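Local coordinates for protein endoglucanase EG-II (Hypocrea jecorina, PDB 3QR3) that hydrolyses internal beta-1,4-glucosidic bonds of cellulose as a family 5 endoglucanase, through a catalytic domain folded as a TIM barrel, at residues G7-G12 / I59-V64; N72-N77 / N122-S127; G76-T81 / S130-K135; Y107-G112 / E149-N154. All blocks are in the same frame, centred on the assembly; numbering follows the deposited sequence.

Contact 1: residues G7-G12 / I59-V64; sequences GVNIAG and IFRLPV
With CG anti to its backbone N (chi1 -176°) and the chain extended through to NE, Arg61 runs out beside Asn9, whose own CG is anti to the carbonyl carbon (chi1 -80°). Arg61 NH1 reaches Asn9 OD1 at 2.8 Å, on a lone pair of the amide oxygen and close to the guanidinium plane. The amide meets the guanidinium at its edge, with the two planes 80° apart. Behind this pair two backbone hydrogen bonds join the parallel strands: Arg61 N to Val8 O at 3.2 Å, the donor standing above the carbonyl plane, and Ile10 N to Arg61 O at 3.0 Å, almost along the C=O axis. On the other face of the sheet Val8 CG2 lies in plane at the edge of the Phe60 ring, 3.7 Å from CD1. Further along, Ile10 CB packs on Leu62 CD2 at 3.9 Å, and a water donates to both Ile10 O and Pro63 O. Arg61 forms a salt bridge with Glu260, while Asn9 ND2 donates to Thr259 O and Gly292 O, fixing the amide's rotation. Asn9 and Arg61 turn to the barrel interior, Val8 and Phe60 to helix 44-55, as on adjacent parallel strands of a TIM barrel.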
loop_
_atom_site.group_PDB
_atom_site.type_symbol
_atom_site.label_atom_id
_atom_site.label_comp_id
_atom_site.label_asym_id
_atom_site.label_seq_id
_atom_site.Cartn_x
_atom_site.Cartn_y
_atom_site.Cartn_z
ATOM N N GLY A 7 8.210 4.758 4.846
ATOM C CA GLY A 7 7.379 5.812 4.303
ATOM C C GLY A 7 5.968 5.773 4.833
ATOM O O GLY A 7 5.697 5.196 5.896
ATOM N N VAL A 8 5.060 6.387 4.079
ATOM C CA VAL A 8 3.691 6.559 4.531
ATOM C C VAL A 8 2.719 6.497 3.359
ATOM O O VAL A 8 3.089 6.717 2.202
ATOM C CB VAL A 8 3.497 7.908 5.240
ATOM C CG1 VAL A 8 4.539 8.096 6.345
ATOM C CG2 VAL A 8 3.594 9.021 4.229
ATOM N N ASN A 9 1.477 6.165 3.674
ATOM C CA ASN A 9 0.387 6.223 2.714
ATOM C C ASN A 9 -0.097 7.657 2.552
ATOM O O ASN A 9 -0.395 8.316 3.544
ATOM C CB ASN A 9 -0.766 5.379 3.228
ATOM C CG ASN A 9 -0.557 3.901 2.977
ATOM O OD1 ASN A 9 -1.028 3.379 1.979
ATOM N ND2 ASN A 9 0.150 3.228 3.879
ATOM N N ILE A 10 -0.147 8.132 1.307
ATOM C CA ILE A 10 -0.655 9.463 0.970
ATOM C C ILE A 10 -2.044 9.265 0.381
ATOM O O ILE A 10 -2.194 9.091 -0.823
ATOM C CB ILE A 10 0.255 10.151 -0.072
ATOM C CG1 ILE A 10 1.720 10.093 0.386
ATOM C CG2 ILE A 10 -0.190 11.601 -0.318
ATOM C CD1 ILE A 10 2.007 10.935 1.636
ATOM N N ALA A 11 -3.049 9.257 1.249
ATOM C CA ALA A 11 -4.399 8.831 0.879
ATOM C C ALA A 11 -5.264 9.960 0.303
ATOM O O ALA A 11 -4.931 11.139 0.426
ATOM C CB ALA A 11 -5.095 8.182 2.089
ATOM N N GLY A 12 -6.386 9.590 -0.308
ATOM C CA GLY A 12 -7.320 10.564 -0.849
ATOM C C GLY A 12 -7.955 10.147 -2.165
ATOM O O GLY A 12 -9.175 10.308 -2.358
ATOM N N ILE A 59 9.849 5.656 0.520
ATOM C CA ILE A 59 8.735 5.052 -0.200
ATOM C C ILE A 59 7.408 5.715 0.170
ATOM O O ILE A 59 7.225 6.173 1.295
ATOM C CB ILE A 59 8.683 3.530 0.053
ATOM C CG1 ILE A 59 7.748 2.837 -0.949
ATOM C CG2 ILE A 59 8.285 3.241 1.503
ATOM C CD1 ILE A 59 8.040 1.362 -1.142
ATOM N N PHE A 60 6.502 5.802 -0.796
ATOM C CA PHE A 60 5.126 6.225 -0.523
ATOM C C PHE A 60 4.161 5.295 -1.217
ATOM O O PHE A 60 4.462 4.750 -2.274
ATOM C CB PHE A 60 4.899 7.680 -0.944
ATOM C CG PHE A 60 5.825 8.623 -0.247
ATOM C CD1 PHE A 60 5.610 8.959 1.072
ATOM C CD2 PHE A 60 6.948 9.108 -0.889
ATOM C CE1 PHE A 60 6.486 9.798 1.751
ATOM C CE2 PHE A 60 7.825 9.954 -0.229
ATOM C CZ PHE A 60 7.593 10.296 1.097
ATOM N N ARG A 61 3.010 5.095 -0.597
ATOM C CA ARG A 61 1.964 4.276 -1.171
ATOM C C ARG A 61 0.820 5.208 -1.525
ATOM O O ARG A 61 0.442 6.073 -0.722
ATOM C CB ARG A 61 1.515 3.242 -0.148
ATOM C CG ARG A 61 0.482 2.243 -0.636
ATOM C CD ARG A 61 0.529 1.043 0.287
ATOM N NE ARG A 61 -0.446 -0.013 0.017
ATOM C CZ ARG A 61 -1.653 -0.079 0.566
ATOM N NH1 ARG A 61 -2.089 0.894 1.369
ATOM N NH2 ARG A 61 -2.437 -1.109 0.286
ATOM N N LEU A 62 0.278 5.040 -2.729
ATOM C CA LEU A 62 -0.723 5.967 -3.259
ATOM C C LEU A 62 -2.015 5.227 -3.580
ATOM O O LEU A 62 -2.230 4.788 -4.723
ATOM C CB LEU A 62 -0.188 6.660 -4.514
ATOM C CG LEU A 62 1.209 7.298 -4.437
ATOM C CD1 LEU A 62 1.561 7.989 -5.758
ATOM C CD2 LEU A 62 1.305 8.294 -3.291
ATOM N N PRO A 63 -2.880 5.078 -2.569
ATOM C CA PRO A 63 -4.139 4.348 -2.712
ATOM C C PRO A 63 -5.050 5.028 -3.704
ATOM O O PRO A 63 -5.175 6.252 -3.671
ATOM C CB PRO A 63 -4.763 4.447 -1.315
ATOM C CG PRO A 63 -3.653 4.746 -0.414
ATOM C CD PRO A 63 -2.695 5.585 -1.204
ATOM N N VAL A 64 -5.686 4.244 -4.571
ATOM C CA VAL A 64 -6.651 4.801 -5.511
ATOM C C VAL A 64 -7.712 3.765 -5.846
ATOM O O VAL A 64 -7.435 2.558 -5.891
ATOM C CB VAL A 64 -5.976 5.317 -6.798
ATOM C CG1 VAL A 64 -5.166 4.211 -7.443
ATOM C CG2 VAL A 64 -7.040 5.868 -7.775
HETATM O O HOH W 1 -4.251 8.713 -2.754
#

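Contact 2: residues N72-N77 / N122-S127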
loop_
_atom_site.group_PDB
_atom_site.type_symbol
_atom_site.label_atom_id
_atom_site.label_comp_id
_atom_site.label_asym_id
_atom_site.label_seq_id
_atom_site.Cartn_x
_atom_site.Cartn_y
_atom_site.Cartn_z
ATOM N N ASN A 72 -15.467 4.196 -13.751
ATOM C CA ASN A 72 -16.613 3.280 -13.662
ATOM C C ASN A 72 -16.860 2.372 -14.866
ATOM O O ASN A 72 -17.873 1.675 -14.912
ATOM C CB ASN A 72 -17.883 4.053 -13.306
ATOM C CG ASN A 72 -17.759 4.774 -11.974
ATOM O OD1 ASN A 72 -17.595 4.142 -10.924
ATOM N ND2 ASN A 72 -17.827 6.099 -12.008
ATOM N N ASN A 73 -15.937 2.371 -15.830
ATOM C CA ASN A 73 -16.029 1.481 -16.986
ATOM C C ASN A 73 -15.254 0.194 -16.754
ATOM O O ASN A 73 -14.074 0.110 -17.089
ATOM C CB ASN A 73 -15.499 2.180 -18.240
ATOM C CG ASN A 73 -16.301 3.417 -18.604
ATOM O OD1 ASN A 73 -15.747 4.423 -19.035
ATOM N ND2 ASN A 73 -17.609 3.346 -18.428
ATOM N N LEU A 74 -15.919 -0.794 -16.174
ATOM C CA LEU A 74 -15.259 -2.039 -15.846
ATOM C C LEU A 74 -14.655 -2.660 -17.102
ATOM O O LEU A 74 -15.343 -2.851 -18.101
ATOM C CB LEU A 74 -16.246 -3.003 -15.189
ATOM C CG LEU A 74 -15.643 -4.359 -14.831
ATOM C CD1 LEU A 74 -14.456 -4.170 -13.886
ATOM C CD2 LEU A 74 -16.698 -5.272 -14.211
ATOM N N GLY A 75 -13.361 -2.961 -17.050
ATOM C CA GLY A 75 -12.679 -3.593 -18.164
ATOM C C GLY A 75 -12.332 -2.614 -19.274
ATOM O O GLY A 75 -11.787 -3.007 -20.301
ATOM N N GLY A 76 -12.637 -1.338 -19.070
ATOM C CA GLY A 76 -12.391 -0.333 -20.096
ATOM C C GLY A 76 -10.998 0.271 -20.084
ATOM O O GLY A 76 -10.139 -0.128 -19.297
ATOM N N ASN A 77 -10.764 1.226 -20.977
ATOM C CA ASN A 77 -9.496 1.934 -21.013
ATOM C C ASN A 77 -9.401 2.849 -19.800
ATOM O O ASN A 77 -10.418 3.324 -19.298
ATOM C CB ASN A 77 -9.368 2.745 -22.308
ATOM C CG ASN A 77 -9.304 1.858 -23.553
ATOM O OD1 ASN A 77 -8.882 0.702 -23.488
ATOM N ND2 ASN A 77 -9.727 2.403 -24.690
ATOM N N ASN A 122 -11.198 -12.441 -14.365
ATOM C CA ASN A 122 -9.765 -12.183 -14.271
ATOM C C ASN A 122 -9.340 -11.221 -15.371
ATOM O O ASN A 122 -8.526 -10.335 -15.137
ATOM C CB ASN A 122 -8.925 -13.474 -14.361
ATOM C CG ASN A 122 -8.945 -14.287 -13.074
ATOM O OD1 ASN A 122 -8.496 -15.440 -13.042
ATOM N ND2 ASN A 122 -9.464 -13.696 -12.011
ATOM N N ALA A 123 -9.895 -11.396 -16.572
ATOM C CA ALA A 123 -9.506 -10.548 -17.702
ATOM C C ALA A 123 -9.880 -9.078 -17.486
ATOM O O ALA A 123 -9.182 -8.171 -17.955
ATOM C CB ALA A 123 -10.109 -11.062 -19.001
ATOM N N GLN A 124 -10.982 -8.829 -16.792
ATOM C CA GLN A 124 -11.401 -7.444 -16.570
ATOM C C GLN A 124 -10.461 -6.745 -15.567
ATOM O O GLN A 124 -10.325 -5.522 -15.574
ATOM C CB GLN A 124 -12.854 -7.390 -16.106
ATOM C CG GLN A 124 -13.879 -7.634 -17.227
ATOM C CD GLN A 124 -15.299 -7.782 -16.708
ATOM O OE1 GLN A 124 -15.535 -8.430 -15.687
ATOM N NE2 GLN A 124 -16.258 -7.180 -17.413
ATOM N N PHE A 125 -9.816 -7.542 -14.717
ATOM C CA PHE A 125 -8.882 -7.036 -13.711
ATOM C C PHE A 125 -7.471 -6.947 -14.284
ATOM O O PHE A 125 -6.764 -5.973 -14.038
ATOM C CB PHE A 125 -8.939 -7.931 -12.457
ATOM C CG PHE A 125 -8.027 -7.501 -11.331
ATOM C CD1 PHE A 125 -8.052 -6.200 -10.841
ATOM C CD2 PHE A 125 -7.189 -8.428 -10.718
ATOM C CE1 PHE A 125 -7.219 -5.821 -9.780
ATOM C CE2 PHE A 125 -6.360 -8.061 -9.662
ATOM C CZ PHE A 125 -6.376 -6.757 -9.194
ATOM N N THR A 126 -7.058 -7.949 -15.060
ATOM C CA THR A 126 -5.711 -7.927 -15.626
ATOM C C THR A 126 -5.626 -6.797 -16.658
ATOM O O THR A 126 -4.572 -6.197 -16.866
ATOM C CB THR A 126 -5.309 -9.275 -16.288
ATOM O OG1 THR A 126 -6.173 -9.536 -17.398
ATOM C CG2 THR A 126 -5.406 -10.436 -15.296
ATOM N N SER A 127 -6.748 -6.517 -17.310
ATOM C CA SER A 127 -6.836 -5.389 -18.234
ATOM C C SER A 127 -6.468 -4.059 -17.559
ATOM O O SER A 127 -5.824 -3.199 -18.163
ATOM C CB SER A 127 -8.242 -5.305 -18.818
ATOM O OG SER A 127 -8.655 -3.965 -18.941
HETATM O O HOH W 2 -10.994 -2.858 -15.592
HETATM O O HOH W 3 -9.398 -2.027 -17.541
#
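Segment 122-127 opens helix 122-136, its first turn built by Thr126 N bonding back to Asn122 O at 2.8 Å. Gln124 is the first residue to meet segment 72-77. Its CG is anti to the carbonyl carbon (chi1 -76°) and the chain stays extended beyond it, so that the amide crosses Leu74 at about a right angle and rests on its isobutyl end, with Leu74 CD2 3.7 Å from Gln124 OE1. That oxygen has its hydrogen bond elsewhere, with Thr121 N just ahead of the helix. The partner here is a type II beta turn from Asn73 to Gly76, closed by Gly76 N to Asn73 O at 2.8 Å; it belongs to the loop leading into helix 80-95, so a loop of the TIM barrel is laid against one of its outer helices. Gly75, with its positive phi of 79°, brings bare backbone close to Gln124, and a water links the two, accepting from Gly75 N at 2.8 Å and donating to Gln124 O at 2.7 Å. One turn on from Gln124, Ser127 OG approaches Gly75 O at 3.5 Å, and a second water bridges that hydroxyl to Gly76 O.

Contact 3: residues G76-T81 / S130-K135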
loop_
_atom_site.group_PDB
_atom_site.type_symbol
_atom_site.label_atom_id
_atom_site.label_comp_id
_atom_site.label_asym_id
_atom_site.label_seq_id
_atom_site.Cartn_x
_atom_site.Cartn_y
_atom_site.Cartn_z
ATOM N N GLY A 76 -12.637 -1.338 -19.070
ATOM C CA GLY A 76 -12.391 -0.333 -20.096
ATOM C C GLY A 76 -10.998 0.271 -20.084
ATOM O O GLY A 76 -10.139 -0.128 -19.297
ATOM N N ASN A 77 -10.764 1.226 -20.977
ATOM C CA ASN A 77 -9.496 1.934 -21.013
ATOM C C ASN A 77 -9.401 2.849 -19.800
ATOM O O ASN A 77 -10.418 3.324 -19.298
ATOM C CB ASN A 77 -9.368 2.745 -22.308
ATOM C CG ASN A 77 -9.304 1.858 -23.553
ATOM O OD1 ASN A 77 -8.882 0.702 -23.488
ATOM N ND2 ASN A 77 -9.727 2.403 -24.690
ATOM N N LEU A 78 -8.192 3.073 -19.301
ATOM C CA LEU A 78 -8.012 4.065 -18.243
ATOM C C LEU A 78 -8.617 5.379 -18.731
ATOM O O LEU A 78 -8.412 5.771 -19.889
ATOM C CB LEU A 78 -6.531 4.268 -17.932
ATOM C CG LEU A 78 -5.729 3.048 -17.458
ATOM C CD1 LEU A 78 -4.264 3.424 -17.264
ATOM C CD2 LEU A 78 -6.313 2.485 -16.176
ATOM N N ASP A 79 -9.367 6.050 -17.861
ATOM C CA ASP A 79 -9.971 7.346 -18.190
ATOM C C ASP A 79 -8.869 8.394 -18.251
ATOM O O ASP A 79 -8.072 8.512 -17.323
ATOM C CB ASP A 79 -11.016 7.727 -17.137
ATOM C CG ASP A 79 -11.581 9.130 -17.346
ATOM O OD1 ASP A 79 -12.673 9.245 -17.942
ATOM O OD2 ASP A 79 -10.936 10.116 -16.922
ATOM N N SER A 80 -8.814 9.154 -19.341
ATOM C CA SER A 80 -7.690 10.056 -19.568
ATOM C C SER A 80 -7.552 11.116 -18.472
ATOM O O SER A 80 -6.440 11.449 -18.062
ATOM C CB SER A 80 -7.777 10.706 -20.953
ATOM O OG SER A 80 -8.997 11.403 -21.118
ATOM N N THR A 81 -8.669 11.639 -17.981
ATOM C CA THR A 81 -8.586 12.605 -16.898
ATOM C C THR A 81 -8.068 11.954 -15.629
ATOM O O THR A 81 -7.140 12.453 -14.992
ATOM C CB THR A 81 -9.949 13.232 -16.581
ATOM O OG1 THR A 81 -10.431 13.925 -17.736
ATOM C CG2 THR A 81 -9.810 14.196 -15.416
ATOM N N SER A 130 -2.632 -4.374 -16.904
ATOM C CA SER A 130 -1.854 -4.381 -18.137
ATOM C C SER A 130 -1.630 -2.937 -18.597
ATOM O O SER A 130 -0.535 -2.555 -19.019
ATOM C CB SER A 130 -2.578 -5.200 -19.211
ATOM O OG SER A 130 -1.797 -5.305 -20.382
ATOM N N GLN A 131 -2.674 -2.123 -18.490
ATOM C CA GLN A 131 -2.575 -0.724 -18.874
ATOM C C GLN A 131 -1.643 0.070 -17.969
ATOM O O GLN A 131 -0.831 0.857 -18.451
ATOM C CB GLN A 131 -3.956 -0.070 -18.896
ATOM C CG GLN A 131 -4.871 -0.639 -19.962
ATOM C CD GLN A 131 -6.223 0.016 -19.921
ATOM O OE1 GLN A 131 -6.403 1.113 -20.440
ATOM N NE2 GLN A 131 -7.180 -0.645 -19.289
ATOM N N LEU A 132 -1.759 -0.128 -16.661
ATOM C CA LEU A 132 -0.868 0.551 -15.726
ATOM C C LEU A 132 0.586 0.143 -15.968
ATOM O O LEU A 132 1.480 0.977 -15.967
ATOM C CB LEU A 132 -1.283 0.261 -14.284
ATOM C CG LEU A 132 -2.611 0.904 -13.888
ATOM C CD1 LEU A 132 -3.087 0.376 -12.534
ATOM C CD2 LEU A 132 -2.440 2.423 -13.868
ATOM N N ALA A 133 0.812 -1.145 -16.184
ATOM C CA ALA A 133 2.157 -1.644 -16.439
ATOM C C ALA A 133 2.731 -1.031 -17.713
ATOM O O ALA A 133 3.892 -0.642 -17.751
ATOM C CB ALA A 133 2.140 -3.167 -16.548
ATOM N N SER A 134 1.919 -0.960 -18.763
ATOM C CA SER A 134 2.358 -0.341 -20.009
ATOM C C SER A 134 2.736 1.125 -19.786
ATOM O O SER A 134 3.763 1.598 -20.280
ATOM C CB SER A 134 1.272 -0.454 -21.075
ATOM O OG SER A 134 1.676 0.193 -22.270
ATOM N N LYS A 135 1.912 1.843 -19.027
ATOM C CA LYS A 135 2.198 3.247 -18.748
ATOM C C LYS A 135 3.515 3.397 -17.991
ATOM O O LYS A 135 4.312 4.279 -18.286
ATOM C CB LYS A 135 1.073 3.878 -17.928
ATOM C CG LYS A 135 1.297 5.360 -17.608
ATOM C CD LYS A 135 0.051 5.996 -16.988
ATOM C CE LYS A 135 0.211 7.507 -16.860
ATOM N NZ LYS A 135 0.179 8.191 -18.186
#
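Gln131 NE2 is gripped by two carbonyl oxygens: Gly76 O across the contact, at 3.0 Å, and Ser127 O one turn earlier in its own helix. The bond to Gly76 is well directed, lying in the carbonyl plane on a lone pair and close to the plane of the glutamine amide. The other end of the same amide is also used, for Leu78 N donates to Gln131 OE1 at 2.9 Å, although this donor stands above the carbonyl plane by about 30°. The side chain reads the backbone on both sides of Asn77, whose CA lies 3.3 Å from OE1, and the three bonds should hold the amide in one orientation. It is delivered by CG anti to the carbonyl carbon (chi1 -66°) with an extended chain beyond. Leu78 points toward the helix and meets Gln131 tip to tip, its CG 3.6 Å from OE1, while its CD1 crosses to Leu132 CD2 at 4.0 Å. Ile83 of helix 80-95 adds to this apolar patch. Asp79 follows as the N-cap, its OD2 bonding to Ser82 N. The arrangement ties the lead-in of one outer helix to its neighbour, helix 122-136, in the helical layer that surrounds a TIM barrel.

Contact 4: residues Y107-G112 / E149-N154; sequences YARWNG and EPHDVN
An arginine lies flat on a histidine here: the guanidinium of Arg109 and the ring of His151 are 8° from parallel with centres 3.9 Å apart, and NH1 stands over the middle of the imidazole. His151 has CG in the crowded position between backbone N and carbonyl carbon (chi1 63°), which folds its ring over the guanidinium. The same arginine grips His151 O end-on with two nitrogens, NH1 at 2.9 Å and NH2 at 3.0 Å. NH1 also donates to Tyr107 O at 2.9 Å, nearly along the C=O axis, so three bonds close to its plane fix the guanidinium's rotation. Tyr107 CB sits at the edge of the imidazole, and the tyrosine ring lies alongside Glu149, with CE2 3.7 Å from OE1; OE2 of that glutamate bonds to His219. Ala108 CB packs on Pro150 CB at 3.9 Å and on Val153 CG1. Asn148, Glu149 and Pro150 match the Asn-Glu-Pro signature of family 5. His151 ND1 donates to Asp152 OD2 at 2.7 Å in a nearly straight bond (172°), and NE2 bonds to Thr19 O. An imidazole set between a carboxylate and a carbonyl is probably doubly protonated, with Asp152 offsetting the charge that the stacked arginine would otherwise disfavour.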
loop_
_atom_site.group_PDB
_atom_site.type_symbol
_atom_site.label_atom_id
_atom_site.label_comp_id
_atom_site.label_asym_id
_atom_site.label_seq_id
_atom_site.Cartn_x
_atom_site.Cartn_y
_atom_site.Cartn_z
ATOM N N TYR A 107 -10.240 -4.274 -2.105
ATOM C CA TYR A 107 -10.612 -5.431 -1.300
ATOM C C TYR A 107 -10.978 -6.642 -2.164
ATOM O O TYR A 107 -11.834 -7.443 -1.788
ATOM C CB TYR A 107 -11.762 -5.054 -0.361
ATOM C CG TYR A 107 -11.452 -3.827 0.467
ATOM C CD1 TYR A 107 -11.733 -2.556 -0.013
ATOM C CD2 TYR A 107 -10.855 -3.938 1.715
ATOM C CE1 TYR A 107 -11.441 -1.428 0.729
ATOM C CE2 TYR A 107 -10.556 -2.802 2.475
ATOM C CZ TYR A 107 -10.857 -1.556 1.969
ATOM O OH TYR A 107 -10.571 -0.427 2.695
ATOM N N ALA A 108 -10.320 -6.748 -3.318
ATOM C CA ALA A 108 -10.498 -7.861 -4.259
ATOM C C ALA A 108 -11.896 -7.870 -4.860
ATOM O O ALA A 108 -12.373 -8.898 -5.333
ATOM C CB ALA A 108 -10.183 -9.214 -3.596
ATOM N N ARG A 109 -12.534 -6.709 -4.861
ATOM C CA ARG A 109 -13.930 -6.618 -5.238
ATOM C C ARG A 109 -14.218 -5.425 -6.141
ATOM O O ARG A 109 -13.467 -4.452 -6.179
ATOM C CB ARG A 109 -14.801 -6.525 -3.981
ATOM C CG ARG A 109 -14.987 -7.848 -3.243
ATOM C CD ARG A 109 -15.647 -7.602 -1.880
ATOM N NE ARG A 109 -15.951 -8.844 -1.167
ATOM C CZ ARG A 109 -15.044 -9.600 -0.564
ATOM N NH1 ARG A 109 -13.759 -9.253 -0.593
ATOM N NH2 ARG A 109 -15.416 -10.699 0.073
ATOM N N TRP A 110 -15.318 -5.519 -6.875
ATOM C CA TRP A 110 -15.859 -4.377 -7.590
ATOM C C TRP A 110 -17.348 -4.322 -7.268
ATOM O O TRP A 110 -18.099 -5.223 -7.647
ATOM C CB TRP A 110 -15.596 -4.538 -9.088
ATOM C CG TRP A 110 -16.312 -3.581 -10.022
ATOM C CD1 TRP A 110 -17.623 -3.643 -10.426
ATOM C CD2 TRP A 110 -15.731 -2.471 -10.725
ATOM N NE1 TRP A 110 -17.896 -2.624 -11.317
ATOM C CE2 TRP A 110 -16.751 -1.893 -11.517
ATOM C CE3 TRP A 110 -14.447 -1.907 -10.757
ATOM C CZ2 TRP A 110 -16.529 -0.773 -12.324
ATOM C CZ3 TRP A 110 -14.228 -0.792 -11.561
ATOM C CH2 TRP A 110 -15.270 -0.232 -12.328
ATOM N N ASN A 111 -17.760 -3.290 -6.531
ATOM C CA ASN A 111 -19.167 -3.128 -6.149
ATOM C C ASN A 111 -19.786 -4.400 -5.561
ATOM O O ASN A 111 -20.884 -4.804 -5.939
ATOM C CB ASN A 111 -20.006 -2.619 -7.335
ATOM C CG ASN A 111 -19.510 -1.279 -7.858
ATOM O OD1 ASN A 111 -18.793 -0.569 -7.162
ATOM N ND2 ASN A 111 -19.875 -0.939 -9.087
ATOM N N GLY A 112 -19.082 -5.024 -4.629
ATOM C CA GLY A 112 -19.616 -6.186 -3.943
ATOM C C GLY A 112 -19.291 -7.525 -4.590
ATOM O O GLY A 112 -19.490 -8.568 -3.970
ATOM N N GLU A 149 -6.072 -5.404 0.648
ATOM C CA GLU A 149 -6.898 -6.155 1.604
ATOM C C GLU A 149 -7.984 -7.085 1.048
ATOM O O GLU A 149 -9.169 -6.928 1.375
ATOM C CB GLU A 149 -7.476 -5.205 2.663
ATOM C CG GLU A 149 -6.370 -4.588 3.504
ATOM C CD GLU A 149 -6.854 -3.918 4.768
ATOM O OE1 GLU A 149 -8.078 -3.822 4.957
ATOM O OE2 GLU A 149 -5.991 -3.499 5.577
ATOM N N PRO A 150 -7.580 -8.078 0.227
ATOM C CA PRO A 150 -8.529 -9.149 -0.064
ATOM C C PRO A 150 -9.012 -9.742 1.243
ATOM O O PRO A 150 -8.233 -9.829 2.202
ATOM C CB PRO A 150 -7.672 -10.189 -0.810
ATOM C CG PRO A 150 -6.564 -9.380 -1.437
ATOM C CD PRO A 150 -6.260 -8.328 -0.381
ATOM N N HIS A 151 -10.279 -10.139 1.282
ATOM C CA HIS A 151 -10.838 -10.784 2.460
ATOM C C HIS A 151 -12.012 -11.669 2.065
ATOM O O HIS A 151 -12.738 -11.365 1.119
ATOM C CB HIS A 151 -11.291 -9.748 3.488
ATOM C CG HIS A 151 -12.400 -8.858 3.006
ATOM N ND1 HIS A 151 -13.732 -9.162 3.190
ATOM C CD2 HIS A 151 -12.372 -7.673 2.347
ATOM C CE1 HIS A 151 -14.479 -8.201 2.669
ATOM N NE2 HIS A 151 -13.680 -7.281 2.159
ATOM N N ASP A 152 -12.195 -12.754 2.806
ATOM C CA ASP A 152 -13.292 -13.667 2.555
ATOM C C ASP A 152 -13.355 -14.063 1.081
ATOM O O ASP A 152 -14.427 -14.099 0.493
ATOM C CB ASP A 152 -14.607 -13.022 3.000
ATOM C CG ASP A 152 -14.533 -12.486 4.425
ATOM O OD1 ASP A 152 -14.440 -13.307 5.359
ATOM O OD2 ASP A 152 -14.565 -11.247 4.611
ATOM N N VAL A 153 -12.200 -14.340 0.480
ATOM C CA VAL A 153 -12.178 -14.900 -0.870
ATOM C C VAL A 153 -11.610 -16.324 -0.835
ATOM O O VAL A 153 -11.019 -16.731 0.164
ATOM C CB VAL A 153 -11.352 -14.029 -1.844
ATOM C CG1 VAL A 153 -11.835 -12.574 -1.813
ATOM C CG2 VAL A 153 -9.856 -14.111 -1.512
ATOM N N ASN A 154 -11.819 -17.082 -1.909
ATOM C CA ASN A 154 -11.160 -18.377 -2.081
ATOM C C ASN A 154 -9.700 -18.115 -2.410
ATOM O O ASN A 154 -9.387 -17.574 -3.473
ATOM C CB ASN A 154 -11.823 -19.174 -3.218
ATOM C CG ASN A 154 -11.210 -20.568 -3.403
ATOM O OD1 ASN A 154 -10.003 -20.712 -3.605
ATOM N ND2 ASN A 154 -12.049 -21.594 -3.340
#

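Contact 1 comes first along the chain and lies deepest, joining strands 5-11 and 59-64 of the eight-stranded barrel, its centre about 7 Å from the centre of the chain. Contacts 2 and 3 sit at the surface, with centres about 10 Å apart; both start from the loop before helix 80-95, share Gly76 and Asn77, and use successive parts of helix 122-136. Contact 4, about 20 Å from contact 1 between centres, joins the loops after strands 99-104 and 142-145. Its segments alternate along the chain with those of contacts 2 and 3, and it touches contact 2 where Leu74 CB meets Trp110 CZ2 at 3.6 Å. Barrel wall, loops and outer helices are thereby knit across 37 to 49 residues.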